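Local atomic coordinates of 6-phosphogluconolactonase (Leishmania braziliensis, PDB entry 3CSS), a protein that probably hydrolyses 6-phosphogluconolactone to 6-phosphogluconate, the second step of the oxidative pentose phosphate pathway. Residues L73-L78 with V199-L204; V156-L161 with A212-V217; S171-S176 with S187-S192. All coordinates share one frame; numbering follows the deposited sequence.

Contact 1. Residues L73-L78 with V199-L204; sequences LGDERL and VWRVTL
Leu-78 folds its isobutyl group over the peptide of Trp-200 and against Val-202, at one end of the antiparallel pairing of strands 75-77 and 201-204. With CG beside the backbone N (chi1 -61°), Leu-78 CG lies 3.4 Å from Trp-200 O, the carbonyl that also accepts its N-H. The Leu-78 and Val-202 side chains cross at about a right angle, Leu-78 CD2 4.1 Å from Val-202 CG1. Ala-126 of helix 123-140 also packs on Leu-78, making this end tight and apolar. Glu-76 and Val-202 form the hydrogen-bonded pair beside it, Glu-76 N reaching Val-202 O at 2.9 Å, but Glu-76 turns its carboxylate away, to a salt bridge with Arg-109 and to Asn-87 N.

The face bearing Asp-75, Arg-77, Arg-201 and Thr-203 is polar and more loosely joined. Arg-77 and Arg-201 run alongside each other in the same direction; Arg-77 CG rests over one face of the Arg-201 guanidinium, toward its rim, and the two guanidinium planes stand 56° apart. Arg-201 NE donates to Val-199 O (3.0 Å) close to the guanidinium plane, and NH2 reaches Pro-197 O. Asp-75 OD2 stays 4.3 Å from Arg-201 NH1, too far for a salt bridge, but Ser-171 OG bonds to both groups. Arg-77 is partly exposed and hydrogen-bonds through NH1 to Gln-85 O. Arg-77 NE is only 3.8 Å from Arg-201 NH1, a closeness of like charges probably eased by Asp-75, the shared Ser-171 hydroxyl and the three carbonyls.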
ATOM      1  N   LEU A  73       7.162  -3.158  -0.236  1.00 18.69           N
ATOM      2  CA  LEU A  73       6.274  -2.527  -1.207  1.00 19.31           C
ATOM      3  C   LEU A  73       4.896  -3.182  -1.073  1.00 18.97           C
ATOM      4  O   LEU A  73       4.735  -4.398  -1.207  1.00 18.48           O
ATOM      5  CB  LEU A  73       6.799  -2.697  -2.635  1.00 19.63           C
ATOM      6  CG  LEU A  73       8.098  -1.981  -3.004  1.00 21.18           C
ATOM      7  CD1 LEU A  73       8.567  -2.494  -4.368  1.00 24.12           C
ATOM      8  CD2 LEU A  73       7.915  -0.472  -3.024  1.00 21.92           C
ATOM      9  N   GLY A  74       3.889  -2.372  -0.776  1.00 20.90           N
ATOM     10  CA  GLY A  74       2.516  -2.876  -0.697  1.00 21.40           C
ATOM     11  C   GLY A  74       1.896  -3.329  -2.022  1.00 22.73           C
ATOM     12  O   GLY A  74       1.001  -4.161  -2.031  1.00 23.62           O
ATOM     13  N   ASP A  75       2.385  -2.780  -3.124  1.00 22.76           N
ATOM     14  CA  ASP A  75       2.082  -3.270  -4.446  1.00 23.80           C
ATOM     15  C   ASP A  75       3.156  -2.805  -5.392  1.00 23.53           C
ATOM     16  O   ASP A  75       3.919  -1.882  -5.086  1.00 24.83           O
ATOM     17  CB  ASP A  75       0.697  -2.835  -4.932  1.00 23.93           C
ATOM     18  CG  ASP A  75       0.626  -1.358  -5.324  1.00 26.03           C
ATOM     19  OD1 ASP A  75       0.759  -0.475  -4.437  1.00 28.08           O
ATOM     20  OD2 ASP A  75       0.368  -1.079  -6.516  1.00 30.15           O
ATOM     21  N   GLU A  76       3.224  -3.453  -6.541  1.00 23.99           N
ATOM     22  CA  GLU A  76       4.275  -3.119  -7.499  1.00 24.09           C
ATOM     23  C   GLU A  76       3.864  -3.422  -8.922  1.00 24.37           C
ATOM     24  O   GLU A  76       3.170  -4.401  -9.202  1.00 24.44           O
ATOM     25  CB  GLU A  76       5.591  -3.814  -7.119  1.00 23.68           C
ATOM     26  CG  GLU A  76       6.772  -3.576  -8.064  1.00 22.31           C
ATOM     27  CD  GLU A  76       7.196  -2.108  -8.166  1.00 24.24           C
ATOM     28  OE1 GLU A  76       6.353  -1.264  -8.538  1.00 24.46           O
ATOM     29  OE2 GLU A  76       8.397  -1.812  -7.924  1.00 24.70           O
ATOM     30  N   ARG A  77       4.306  -2.548  -9.810  1.00 24.20           N
ATOM     31  CA  ARG A  77       4.215  -2.761 -11.243  1.00 24.59           C
ATOM     32  C   ARG A  77       5.328  -3.705 -11.674  1.00 24.85           C
ATOM     33  O   ARG A  77       6.505  -3.461 -11.357  1.00 24.92           O
ATOM     34  CB  ARG A  77       4.377  -1.418 -11.963  1.00 25.12           C
ATOM     35  CG  ARG A  77       3.276  -0.418 -11.708  1.00 25.21           C
ATOM     36  CD  ARG A  77       3.500   0.418 -10.444  1.00 26.16           C
ATOM     37  NE  ARG A  77       2.471   1.443 -10.255  1.00 25.59           N
ATOM     38  CZ  ARG A  77       2.512   2.687 -10.720  1.00 26.02           C
ATOM     39  NH1 ARG A  77       3.526   3.114 -11.452  1.00 26.86           N
ATOM     40  NH2 ARG A  77       1.497   3.525 -10.462  1.00 27.14           N
ATOM     41  N   LEU A  78       4.997  -4.750 -12.435  1.00 24.39           N
ATOM     42  CA  LEU A  78       5.999  -5.757 -12.818  1.00 24.84           C
ATOM     43  C   LEU A  78       6.833  -5.282 -13.999  1.00 25.57           C
ATOM     44  O   LEU A  78       6.761  -5.808 -15.123  1.00 25.85           O
ATOM     45  CB  LEU A  78       5.349  -7.111 -13.067  1.00 25.01           C
ATOM     46  CG  LEU A  78       4.643  -7.659 -11.820  1.00 25.45           C
ATOM     47  CD1 LEU A  78       4.002  -9.008 -12.098  1.00 26.01           C
ATOM     48  CD2 LEU A  78       5.604  -7.732 -10.624  1.00 27.72           C
ATOM     49  N   VAL A 199       0.377  -2.733 -17.050  1.00 17.41           N
ATOM     50  CA  VAL A 199       1.318  -3.798 -16.754  1.00 17.14           C
ATOM     51  C   VAL A 199       0.762  -4.584 -15.584  1.00 17.06           C
ATOM     52  O   VAL A 199       0.116  -4.002 -14.687  1.00 16.73           O
ATOM     53  CB  VAL A 199       2.737  -3.246 -16.380  1.00 17.13           C
ATOM     54  CG1 VAL A 199       2.683  -2.328 -15.171  1.00 17.30           C
ATOM     55  CG2 VAL A 199       3.768  -4.403 -16.167  1.00 16.78           C
ATOM     56  N   TRP A 200       0.999  -5.896 -15.591  1.00 17.32           N
ATOM     57  CA  TRP A 200       0.597  -6.755 -14.480  1.00 16.99           C
ATOM     58  C   TRP A 200       1.206  -6.279 -13.171  1.00 16.65           C
ATOM     59  O   TRP A 200       2.276  -5.630 -13.151  1.00 16.14           O
ATOM     60  CB  TRP A 200       0.924  -8.243 -14.739  1.00 17.06           C
ATOM     61  CG  TRP A 200      -0.142  -8.914 -15.528  1.00 17.53           C
ATOM     62  CD1 TRP A 200      -0.242  -8.980 -16.885  1.00 18.24           C
ATOM     63  CD2 TRP A 200      -1.290  -9.596 -15.007  1.00 19.03           C
ATOM     64  NE1 TRP A 200      -1.379  -9.658 -17.241  1.00 19.40           N
ATOM     65  CE2 TRP A 200      -2.050 -10.034 -16.104  1.00 18.26           C
ATOM     66  CE3 TRP A 200      -1.748  -9.878 -13.712  1.00 18.35           C
ATOM     67  CZ2 TRP A 200      -3.250 -10.724 -15.952  1.00 17.32           C
ATOM     68  CZ3 TRP A 200      -2.936 -10.559 -13.562  1.00 17.40           C
ATOM     69  CH2 TRP A 200      -3.668 -10.987 -14.674  1.00 18.30           C
ATOM     70  N   ARG A 201       0.483  -6.582 -12.095  1.00 16.67           N
ATOM     71  CA  ARG A 201       0.822  -6.165 -10.742  1.00 15.98           C
ATOM     72  C   ARG A 201       0.892  -7.333  -9.765  1.00 15.97           C
ATOM     73  O   ARG A 201       0.236  -8.372  -9.936  1.00 16.92           O
ATOM     74  CB  ARG A 201      -0.220  -5.160 -10.177  1.00 15.87           C
ATOM     75  CG  ARG A 201      -0.700  -4.088 -11.145  1.00 15.50           C
ATOM     76  CD  ARG A 201       0.412  -3.150 -11.548  1.00 16.69           C
ATOM     77  NE  ARG A 201      -0.040  -2.066 -12.421  1.00 17.19           N
ATOM     78  CZ  ARG A 201      -0.556  -0.918 -11.985  1.00 18.88           C
ATOM     79  NH1 ARG A 201      -0.686  -0.677 -10.694  1.00 19.31           N
ATOM     80  NH2 ARG A 201      -0.943   0.005 -12.857  1.00 16.72           N
ATOM     81  N   VAL A 202       1.668  -7.127  -8.709  1.00 16.26           N
ATOM     82  CA  VAL A 202       1.493  -7.880  -7.486  1.00 15.77           C
ATOM     83  C   VAL A 202       1.039  -6.906  -6.405  1.00 16.39           C
ATOM     84  O   VAL A 202       1.353  -5.700  -6.457  1.00 15.63           O
ATOM     85  CB  VAL A 202       2.758  -8.640  -7.056  1.00 17.17           C
ATOM     86  CG1 VAL A 202       3.098  -9.710  -8.096  1.00 15.89           C
ATOM     87  CG2 VAL A 202       3.910  -7.714  -6.876  1.00 16.27           C
ATOM     88  N   THR A 203       0.280  -7.433  -5.452  1.00 15.74           N
ATOM     89  CA  THR A 203      -0.278  -6.620  -4.378  1.00 14.79           C
ATOM     90  C   THR A 203      -0.402  -7.431  -3.091  1.00 14.56           C
ATOM     91  O   THR A 203      -0.687  -8.619  -3.131  1.00 13.48           O
ATOM     92  CB  THR A 203      -1.681  -6.040  -4.781  1.00 15.82           C
ATOM     93  OG1 THR A 203      -2.119  -5.112  -3.783  1.00 15.27           O
ATOM     94  CG2 THR A 203      -2.719  -7.143  -5.005  1.00 14.41           C
ATOM     95  N   LEU A 204      -0.173  -6.777  -1.959  1.00 15.02           N
ATOM     96  CA  LEU A 204      -0.670  -7.293  -0.704  1.00 15.35           C
ATOM     97  C   LEU A 204      -2.174  -7.518  -0.865  1.00 15.27           C
ATOM     98  O   LEU A 204      -2.867  -6.747  -1.550  1.00 15.22           O
ATOM     99  CB  LEU A 204      -0.369  -6.333   0.440  1.00 16.31           C
ATOM    100  CG  LEU A 204       1.101  -6.108   0.795  1.00 16.02           C
ATOM    101  CD1 LEU A 204       1.242  -5.124   1.958  1.00 16.32           C
ATOM    102  CD2 LEU A 204       1.838  -7.448   1.055  1.00 17.97           C
TER

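Contact 2. Residues V156-L161 with A212-V217; sequences VDIVLL and AKHVVV
Val-159 presses its CG2 methyl onto Ala-212 CB at 3.5 Å, tighter than usual for two carbons. CG1 is anti to the backbone N (chi1 179°), which leaves CG2 as the branch that meets the alanine two residues before strand 214-217. Farther along the same face, Leu-161 reaches obliquely across Val-215, its CD1 lying 3.5 Å from Val-215 CG1, and Leu-161 CB approaches Val-217 CG2.

Ile-158, Leu-160, His-214 and Val-216 occupy the other face. Leu-160 and Val-216 lie side by side and point the same way, with Leu-160 CD2 4.0 Å from Val-216 CB. Helix 14-30 packs over this face, Val-24 touching Val-216 while Ile-25 and Ala-28 touch Ile-158.

The strands are parallel, their short axes 18° apart. Val-216 bonds to the neighbouring strand on both of its polar atoms: its N donates to Val-159 O (2.8 Å) and its O accepts from Leu-161 N. His-214 O takes the Val-159 N-H in the same alternating pattern.

At the beginning of the pairing the chemistry turns polar. Lys-213 N bonds Val-156 O at 2.9 Å, whereas the His-214 N to Asp-157 O bond is weak, bent to 122° at the hydrogen. The imidazole edge faces that same carbonyl, CD2 3.2 Å from Asp-157 O, and ND1 is bonded to Ser-252 OG. Asp-157 sends OD2 to Val-40 N on the next strand, and its OD1 remains 6.9 Å from Lys-213 NZ. No charge pair joins these segments, then: two inner strands of the parallel part of the mixed sheet cohere through backbone hydrogen bonds and interlocking branched aliphatic groups, with polar side chains confined to one end.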
ATOM      1  N   VAL A 156       1.636  -6.198   9.475  1.00 17.10           N
ATOM      2  CA  VAL A 156       2.263  -4.932   9.109  1.00 16.72           C
ATOM      3  C   VAL A 156       1.846  -3.853  10.109  1.00 16.63           C
ATOM      4  O   VAL A 156       0.669  -3.728  10.430  1.00 17.01           O
ATOM      5  CB  VAL A 156       1.890  -4.552   7.663  1.00 17.23           C
ATOM      6  CG1 VAL A 156       2.479  -3.203   7.299  1.00 15.86           C
ATOM      7  CG2 VAL A 156       2.339  -5.649   6.711  1.00 18.14           C
ATOM      8  N   ASP A 157       2.792  -3.050  10.583  1.00 15.75           N
ATOM      9  CA  ASP A 157       2.462  -1.955  11.516  1.00 16.37           C
ATOM     10  C   ASP A 157       1.719  -0.791  10.842  1.00 16.24           C
ATOM     11  O   ASP A 157       0.695  -0.303  11.348  1.00 16.17           O
ATOM     12  CB  ASP A 157       3.716  -1.430  12.225  1.00 16.24           C
ATOM     13  CG  ASP A 157       4.311  -2.451  13.166  1.00 17.82           C
ATOM     14  OD1 ASP A 157       3.721  -2.642  14.252  1.00 19.72           O
ATOM     15  OD2 ASP A 157       5.313  -3.088  12.796  1.00 18.42           O
ATOM     16  N   ILE A 158       2.227  -0.365   9.697  1.00 16.16           N
ATOM     17  CA  ILE A 158       1.624   0.725   8.933  1.00 16.20           C
ATOM     18  C   ILE A 158       1.598   0.374   7.459  1.00 15.43           C
ATOM     19  O   ILE A 158       2.647   0.130   6.860  1.00 15.94           O
ATOM     20  CB  ILE A 158       2.404   2.059   9.094  1.00 16.84           C
ATOM     21  CG1 ILE A 158       2.462   2.469  10.561  1.00 19.36           C
ATOM     22  CG2 ILE A 158       1.778   3.169   8.184  1.00 16.46           C
ATOM     23  CD1 ILE A 158       3.380   3.632  10.829  1.00 21.35           C
ATOM     24  N   VAL A 159       0.392   0.345   6.893  1.00 15.21           N
ATOM     25  CA  VAL A 159       0.189   0.222   5.450  1.00 14.85           C
ATOM     26  C   VAL A 159      -0.202   1.584   4.896  1.00 14.77           C
ATOM     27  O   VAL A 159      -1.254   2.131   5.243  1.00 14.67           O
ATOM     28  CB  VAL A 159      -0.882  -0.848   5.062  1.00 14.55           C
ATOM     29  CG1 VAL A 159      -1.043  -0.904   3.524  1.00 15.32           C
ATOM     30  CG2 VAL A 159      -0.544  -2.237   5.652  1.00 16.94           C
ATOM     31  N   LEU A 160       0.638   2.127   4.022  1.00 14.62           N
ATOM     32  CA  LEU A 160       0.306   3.327   3.311  1.00 14.69           C
ATOM     33  C   LEU A 160      -0.461   2.922   2.054  1.00 15.00           C
ATOM     34  O   LEU A 160      -0.080   1.944   1.393  1.00 16.37           O
ATOM     35  CB  LEU A 160       1.568   4.072   2.904  1.00 14.13           C
ATOM     36  CG  LEU A 160       2.449   4.585   4.034  1.00 15.26           C
ATOM     37  CD1 LEU A 160       3.715   5.199   3.416  1.00 14.85           C
ATOM     38  CD2 LEU A 160       1.677   5.618   4.839  1.00 19.51           C
ATOM     39  N   LEU A 161      -1.500   3.687   1.711  1.00 14.85           N
ATOM     40  CA  LEU A 161      -2.339   3.399   0.559  1.00 14.28           C
ATOM     41  C   LEU A 161      -2.720   4.681  -0.161  1.00 14.69           C
ATOM     42  O   LEU A 161      -2.637   5.768   0.395  1.00 14.11           O
ATOM     43  CB  LEU A 161      -3.630   2.669   0.987  1.00 14.55           C
ATOM     44  CG  LEU A 161      -3.530   1.269   1.580  1.00 14.90           C
ATOM     45  CD1 LEU A 161      -4.939   0.883   2.023  1.00 14.00           C
ATOM     46  CD2 LEU A 161      -2.963   0.275   0.569  1.00 13.95           C
ATOM     47  N   ALA A 212      -3.384  -5.383   9.376  1.00 15.39           N
ATOM     48  CA  ALA A 212      -2.380  -4.381   9.703  1.00 15.40           C
ATOM     49  C   ALA A 212      -2.820  -3.584  10.931  1.00 14.92           C
ATOM     50  O   ALA A 212      -4.017  -3.395  11.177  1.00 15.06           O
ATOM     51  CB  ALA A 212      -2.107  -3.441   8.496  1.00 15.59           C
ATOM     52  N   LYS A 213      -1.842  -3.122  11.711  1.00 13.99           N
ATOM     53  CA  LYS A 213      -2.130  -2.300  12.889  1.00 14.03           C
ATOM     54  C   LYS A 213      -2.702  -0.921  12.579  1.00 13.96           C
ATOM     55  O   LYS A 213      -3.623  -0.456  13.256  1.00 13.57           O
ATOM     56  CB  LYS A 213      -0.870  -2.175  13.763  1.00 14.48           C
ATOM     57  CG  LYS A 213      -0.315  -3.509  14.227  1.00 15.74           C
ATOM     58  CD  LYS A 213      -1.331  -4.327  15.001  1.00 22.35           C
ATOM     59  CE  LYS A 213      -0.672  -5.505  15.702  1.00 25.15           C
ATOM     60  NZ  LYS A 213      -1.660  -6.305  16.479  1.00 27.72           N
ATOM     61  N   HIS A 214      -2.161  -0.289  11.544  1.00 13.93           N
ATOM     62  CA  HIS A 214      -2.567   1.050  11.105  1.00 14.10           C
ATOM     63  C   HIS A 214      -2.572   1.096   9.565  1.00 13.48           C
ATOM     64  O   HIS A 214      -1.622   0.624   8.902  1.00 13.92           O
ATOM     65  CB  HIS A 214      -1.613   2.112  11.647  1.00 14.43           C
ATOM     66  CG  HIS A 214      -1.352   2.004  13.118  1.00 17.28           C
ATOM     67  ND1 HIS A 214      -2.262   2.438  14.063  1.00 20.77           N
ATOM     68  CD2 HIS A 214      -0.293   1.515  13.806  1.00 20.00           C
ATOM     69  CE1 HIS A 214      -1.781   2.194  15.274  1.00 22.21           C
ATOM     70  NE2 HIS A 214      -0.579   1.653  15.147  1.00 21.17           N
ATOM     71  N   VAL A 215      -3.626   1.665   9.010  1.00 12.85           N
ATOM     72  CA  VAL A 215      -3.729   1.862   7.564  1.00 12.37           C
ATOM     73  C   VAL A 215      -3.905   3.362   7.347  1.00 12.65           C
ATOM     74  O   VAL A 215      -4.732   3.987   7.990  1.00 12.91           O
ATOM     75  CB  VAL A 215      -4.925   1.080   6.970  1.00 13.07           C
ATOM     76  CG1 VAL A 215      -5.080   1.370   5.496  1.00 13.84           C
ATOM     77  CG2 VAL A 215      -4.770  -0.432   7.224  1.00 11.25           C
ATOM     78  N   VAL A 216      -3.100   3.929   6.457  1.00 12.53           N
ATOM     79  CA  VAL A 216      -3.132   5.374   6.190  1.00 11.83           C
ATOM     80  C   VAL A 216      -3.278   5.574   4.674  1.00 12.16           C
ATOM     81  O   VAL A 216      -2.396   5.220   3.893  1.00 11.45           O
ATOM     82  CB  VAL A 216      -1.859   6.088   6.691  1.00 11.83           C
ATOM     83  CG1 VAL A 216      -1.913   7.624   6.362  1.00 12.93           C
ATOM     84  CG2 VAL A 216      -1.640   5.807   8.193  1.00 14.12           C
ATOM     85  N   VAL A 217      -4.408   6.146   4.281  1.00 12.98           N
ATOM     86  CA  VAL A 217      -4.693   6.424   2.879  1.00 12.92           C
ATOM     87  C   VAL A 217      -4.414   7.893   2.621  1.00 13.19           C
ATOM     88  O   VAL A 217      -4.873   8.764   3.379  1.00 13.63           O
ATOM     89  CB  VAL A 217      -6.194   6.158   2.545  1.00 12.88           C
ATOM     90  CG1 VAL A 217      -6.461   6.389   1.039  1.00 15.05           C
ATOM     91  CG2 VAL A 217      -6.670   4.744   3.019  1.00 13.07           C
TER

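Contact 3. Residues S171-S176 with S187-S192; sequences SIFPDS and SVSFPS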
ATOM      1  N   SER A 171      -2.766  -2.595  -5.512  1.00 16.38           N
ATOM      2  CA  SER A 171      -3.151  -3.037  -6.888  1.00 16.08           C
ATOM      3  C   SER A 171      -4.329  -4.017  -6.815  1.00 16.64           C
ATOM      4  O   SER A 171      -4.398  -5.017  -7.546  1.00 16.91           O
ATOM      5  CB  SER A 171      -1.966  -3.591  -7.682  1.00 16.83           C
ATOM      6  OG  SER A 171      -1.148  -2.525  -8.149  1.00 16.61           O
ATOM      7  N   ILE A 172      -5.271  -3.685  -5.922  1.00 16.75           N
ATOM      8  CA  ILE A 172      -6.499  -4.446  -5.766  1.00 16.73           C
ATOM      9  C   ILE A 172      -7.536  -3.737  -6.654  1.00 16.66           C
ATOM     10  O   ILE A 172      -8.221  -2.789  -6.207  1.00 16.88           O
ATOM     11  CB  ILE A 172      -6.946  -4.509  -4.275  1.00 16.07           C
ATOM     12  CG1 ILE A 172      -5.851  -5.196  -3.435  1.00 17.20           C
ATOM     13  CG2 ILE A 172      -8.278  -5.273  -4.173  1.00 16.31           C
ATOM     14  CD1 ILE A 172      -5.966  -5.011  -1.909  1.00 19.33           C
ATOM     15  N   PHE A 173      -7.561  -4.134  -7.928  1.00 17.01           N
ATOM     16  CA  PHE A 173      -8.399  -3.492  -8.950  1.00 17.26           C
ATOM     17  C   PHE A 173      -9.774  -4.143  -9.042  1.00 17.61           C
ATOM     18  O   PHE A 173      -9.912  -5.338  -8.787  1.00 17.89           O
ATOM     19  CB  PHE A 173      -7.725  -3.537 -10.331  1.00 16.89           C
ATOM     20  CG  PHE A 173      -6.561  -2.589 -10.468  1.00 14.68           C
ATOM     21  CD1 PHE A 173      -6.762  -1.236 -10.731  1.00 13.65           C
ATOM     22  CD2 PHE A 173      -5.265  -3.039 -10.313  1.00 15.71           C
ATOM     23  CE1 PHE A 173      -5.698  -0.368 -10.851  1.00 16.37           C
ATOM     24  CE2 PHE A 173      -4.199  -2.175 -10.423  1.00 15.57           C
ATOM     25  CZ  PHE A 173      -4.413  -0.837 -10.683  1.00 15.33           C
ATOM     26  N   PRO A 174     -10.784  -3.360  -9.469  1.00 19.16           N
ATOM     27  CA  PRO A 174     -12.081  -3.964  -9.790  1.00 20.56           C
ATOM     28  C   PRO A 174     -11.936  -5.105 -10.793  1.00 21.61           C
ATOM     29  O   PRO A 174     -11.160  -5.001 -11.747  1.00 22.43           O
ATOM     30  CB  PRO A 174     -12.881  -2.804 -10.409  1.00 21.28           C
ATOM     31  CG  PRO A 174     -12.185  -1.579 -10.073  1.00 20.39           C
ATOM     32  CD  PRO A 174     -10.763  -1.911  -9.703  1.00 18.79           C
ATOM     33  N   ASP A 175     -12.645  -6.196 -10.535  1.00 22.58           N
ATOM     34  CA  ASP A 175     -12.704  -7.366 -11.415  1.00 24.06           C
ATOM     35  C   ASP A 175     -11.323  -7.972 -11.757  1.00 23.61           C
ATOM     36  O   ASP A 175     -11.116  -8.539 -12.851  1.00 25.07           O
ATOM     37  CB  ASP A 175     -13.535  -7.027 -12.666  1.00 25.23           C
ATOM     38  CG  ASP A 175     -14.916  -6.481 -12.315  1.00 28.29           C
ATOM     39  OD1 ASP A 175     -15.733  -7.216 -11.734  1.00 30.65           O
ATOM     40  OD2 ASP A 175     -15.180  -5.278 -12.576  1.00 35.02           O
ATOM     41  N   SER A 176     -10.383  -7.857 -10.805  1.00 21.67           N
ATOM     42  CA  SER A 176      -9.110  -8.576 -10.831  1.00 20.55           C
ATOM     43  C   SER A 176      -9.151  -9.782  -9.886  1.00 19.20           C
ATOM     44  O   SER A 176     -10.014  -9.870  -9.005  1.00 17.24           O
ATOM     45  CB  SER A 176      -7.963  -7.652 -10.399  1.00 20.10           C
ATOM     46  OG  SER A 176      -8.038  -7.328  -9.008  1.00 20.55           O
ATOM     47  N   SER A 187      -1.265 -11.220  -3.967  1.00 15.71           N
ATOM     48  CA  SER A 187      -2.118 -11.575  -5.086  1.00 15.45           C
ATOM     49  C   SER A 187      -1.680 -10.783  -6.324  1.00 15.44           C
ATOM     50  O   SER A 187      -0.638 -10.128  -6.319  1.00 15.91           O
ATOM     51  CB  SER A 187      -3.569 -11.277  -4.730  1.00 15.97           C
ATOM     52  OG  SER A 187      -4.479 -11.832  -5.670  1.00 17.12           O
ATOM     53  N   VAL A 188      -2.479 -10.868  -7.381  1.00 14.91           N
ATOM     54  CA  VAL A 188      -2.123 -10.333  -8.680  1.00 15.19           C
ATOM     55  C   VAL A 188      -3.297  -9.600  -9.328  1.00 15.38           C
ATOM     56  O   VAL A 188      -4.464  -9.865  -9.019  1.00 15.00           O
ATOM     57  CB  VAL A 188      -1.644 -11.479  -9.607  1.00 15.18           C
ATOM     58  CG1 VAL A 188      -0.433 -12.165  -8.975  1.00 15.16           C
ATOM     59  CG2 VAL A 188      -2.759 -12.480  -9.892  1.00 15.03           C
ATOM     60  N   SER A 189      -2.986  -8.704 -10.252  1.00 15.11           N
ATOM     61  CA  SER A 189      -4.013  -7.984 -10.982  1.00 15.51           C
ATOM     62  C   SER A 189      -3.440  -7.312 -12.198  1.00 15.89           C
ATOM     63  O   SER A 189      -2.241  -7.069 -12.262  1.00 15.67           O
ATOM     64  CB  SER A 189      -4.584  -6.887 -10.103  1.00 16.25           C
ATOM     65  OG  SER A 189      -3.558  -5.963  -9.796  1.00 15.56           O
ATOM     66  N   PHE A 190      -4.325  -7.000 -13.133  1.00 16.43           N
ATOM     67  CA  PHE A 190      -4.041  -6.064 -14.219  1.00 16.59           C
ATOM     68  C   PHE A 190      -4.907  -4.814 -13.958  1.00 16.26           C
ATOM     69  O   PHE A 190      -6.043  -4.917 -13.454  1.00 16.87           O
ATOM     70  CB  PHE A 190      -4.379  -6.691 -15.589  1.00 16.47           C
ATOM     71  CG  PHE A 190      -3.715  -5.998 -16.746  1.00 16.48           C
ATOM     72  CD1 PHE A 190      -2.406  -6.323 -17.081  1.00 16.54           C
ATOM     73  CD2 PHE A 190      -4.376  -5.011 -17.474  1.00 17.26           C
ATOM     74  CE1 PHE A 190      -1.761  -5.698 -18.124  1.00 17.06           C
ATOM     75  CE2 PHE A 190      -3.745  -4.368 -18.523  1.00 17.43           C
ATOM     76  CZ  PHE A 190      -2.428  -4.729 -18.864  1.00 18.10           C
ATOM     77  N   PRO A 191      -4.374  -3.624 -14.261  1.00 16.15           N
ATOM     78  CA  PRO A 191      -5.176  -2.433 -14.009  1.00 15.66           C
ATOM     79  C   PRO A 191      -6.508  -2.398 -14.738  1.00 15.64           C
ATOM     80  O   PRO A 191      -6.687  -3.026 -15.787  1.00 14.85           O
ATOM     81  CB  PRO A 191      -4.286  -1.266 -14.472  1.00 15.35           C
ATOM     82  CG  PRO A 191      -3.240  -1.889 -15.314  1.00 17.44           C
ATOM     83  CD  PRO A 191      -3.046  -3.284 -14.794  1.00 16.59           C
ATOM     84  N   SER A 192      -7.437  -1.649 -14.153  1.00 14.89           N
ATOM     85  CA  SER A 192      -8.748  -1.422 -14.728  1.00 15.41           C
ATOM     86  C   SER A 192      -8.596  -0.504 -15.959  1.00 15.74           C
ATOM     87  O   SER A 192      -7.510   0.060 -16.177  1.00 15.27           O
ATOM     88  CB  SER A 192      -9.659  -0.779 -13.690  1.00 15.23           C
ATOM     89  OG  SER A 192      -9.271   0.552 -13.424  1.00 15.40           O
TER
HETATM   90  O   HOH W   1      -8.564  -5.926 -13.411  1.00 38.88           O
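Ser-189 OG donates to Ser-171 O at 2.6 Å, meeting a lone pair in the carbonyl plane. The hydroxyl is placed there by a chi1 of 63°, which tucks OG between the backbone N and the carbonyl carbon. Phe-173 N also reaches Ser-171 O, but only weakly.

Beside this bond, the Phe-173 ring lies flat on the chain leaving strand 187-189. Pro-191 CA stands 3.5 Å from the ring centroid and only 2° off its normal, a CH-pi contact squarely over the face, and Pro-191 CB is 3.8 Å from Phe-173 CZ. Ser-189 comes to the ring edge, its OG 3.4 Å from Phe-173 CD2. His-168 stacks on the same phenylalanine.

Packing is tight where Ser-176 CB meets Ser-189 CB at 3.5 Å. Ser-176 closes a type II beta turn that starts at Phe-173: both its N and its OG donate to Phe-173 O, the hydroxyl at 2.7 Å. On the side of Pro-174 a water joins the two segments, donating to Pro-174 O and to Phe-190 O (2.7 Å). Ser-192 OG bonds Asp-166 OD2 and thus ties the end of 187-192 to the earlier part of the loop. This loop carries the Gly-His-Thr-Ala-Ser-Ile-Phe-Pro sequence characteristic of 6-phosphogluconolactonases, which in relatives borders the active site.

In the fold
All three contacts are largely buried, yet they reach different parts of one mixed sheet. Contact 2 joins parallel strands in its middle and is mainly aliphatic, with polar side chains at its start. Contact 1 lies toward the antiparallel edge, about 17 Å away between centres, and has an apolar end at Leu-78 and Val-202 and a face with two arginines and an aspartate. Contact 3 ties the outermost strand, 186-189, to a loop, using serine hydroxyls, an aromatic ring and a water in place of the backbone hydrogen bonds of contacts 1 and 2. Contacts 1 and 3 touch: Arg-201 N bonds Ser-189 O at 2.8 Å. Contact 2 does not touch contact 3, although Leu-161 packs on Thr-169 earlier in the same loop.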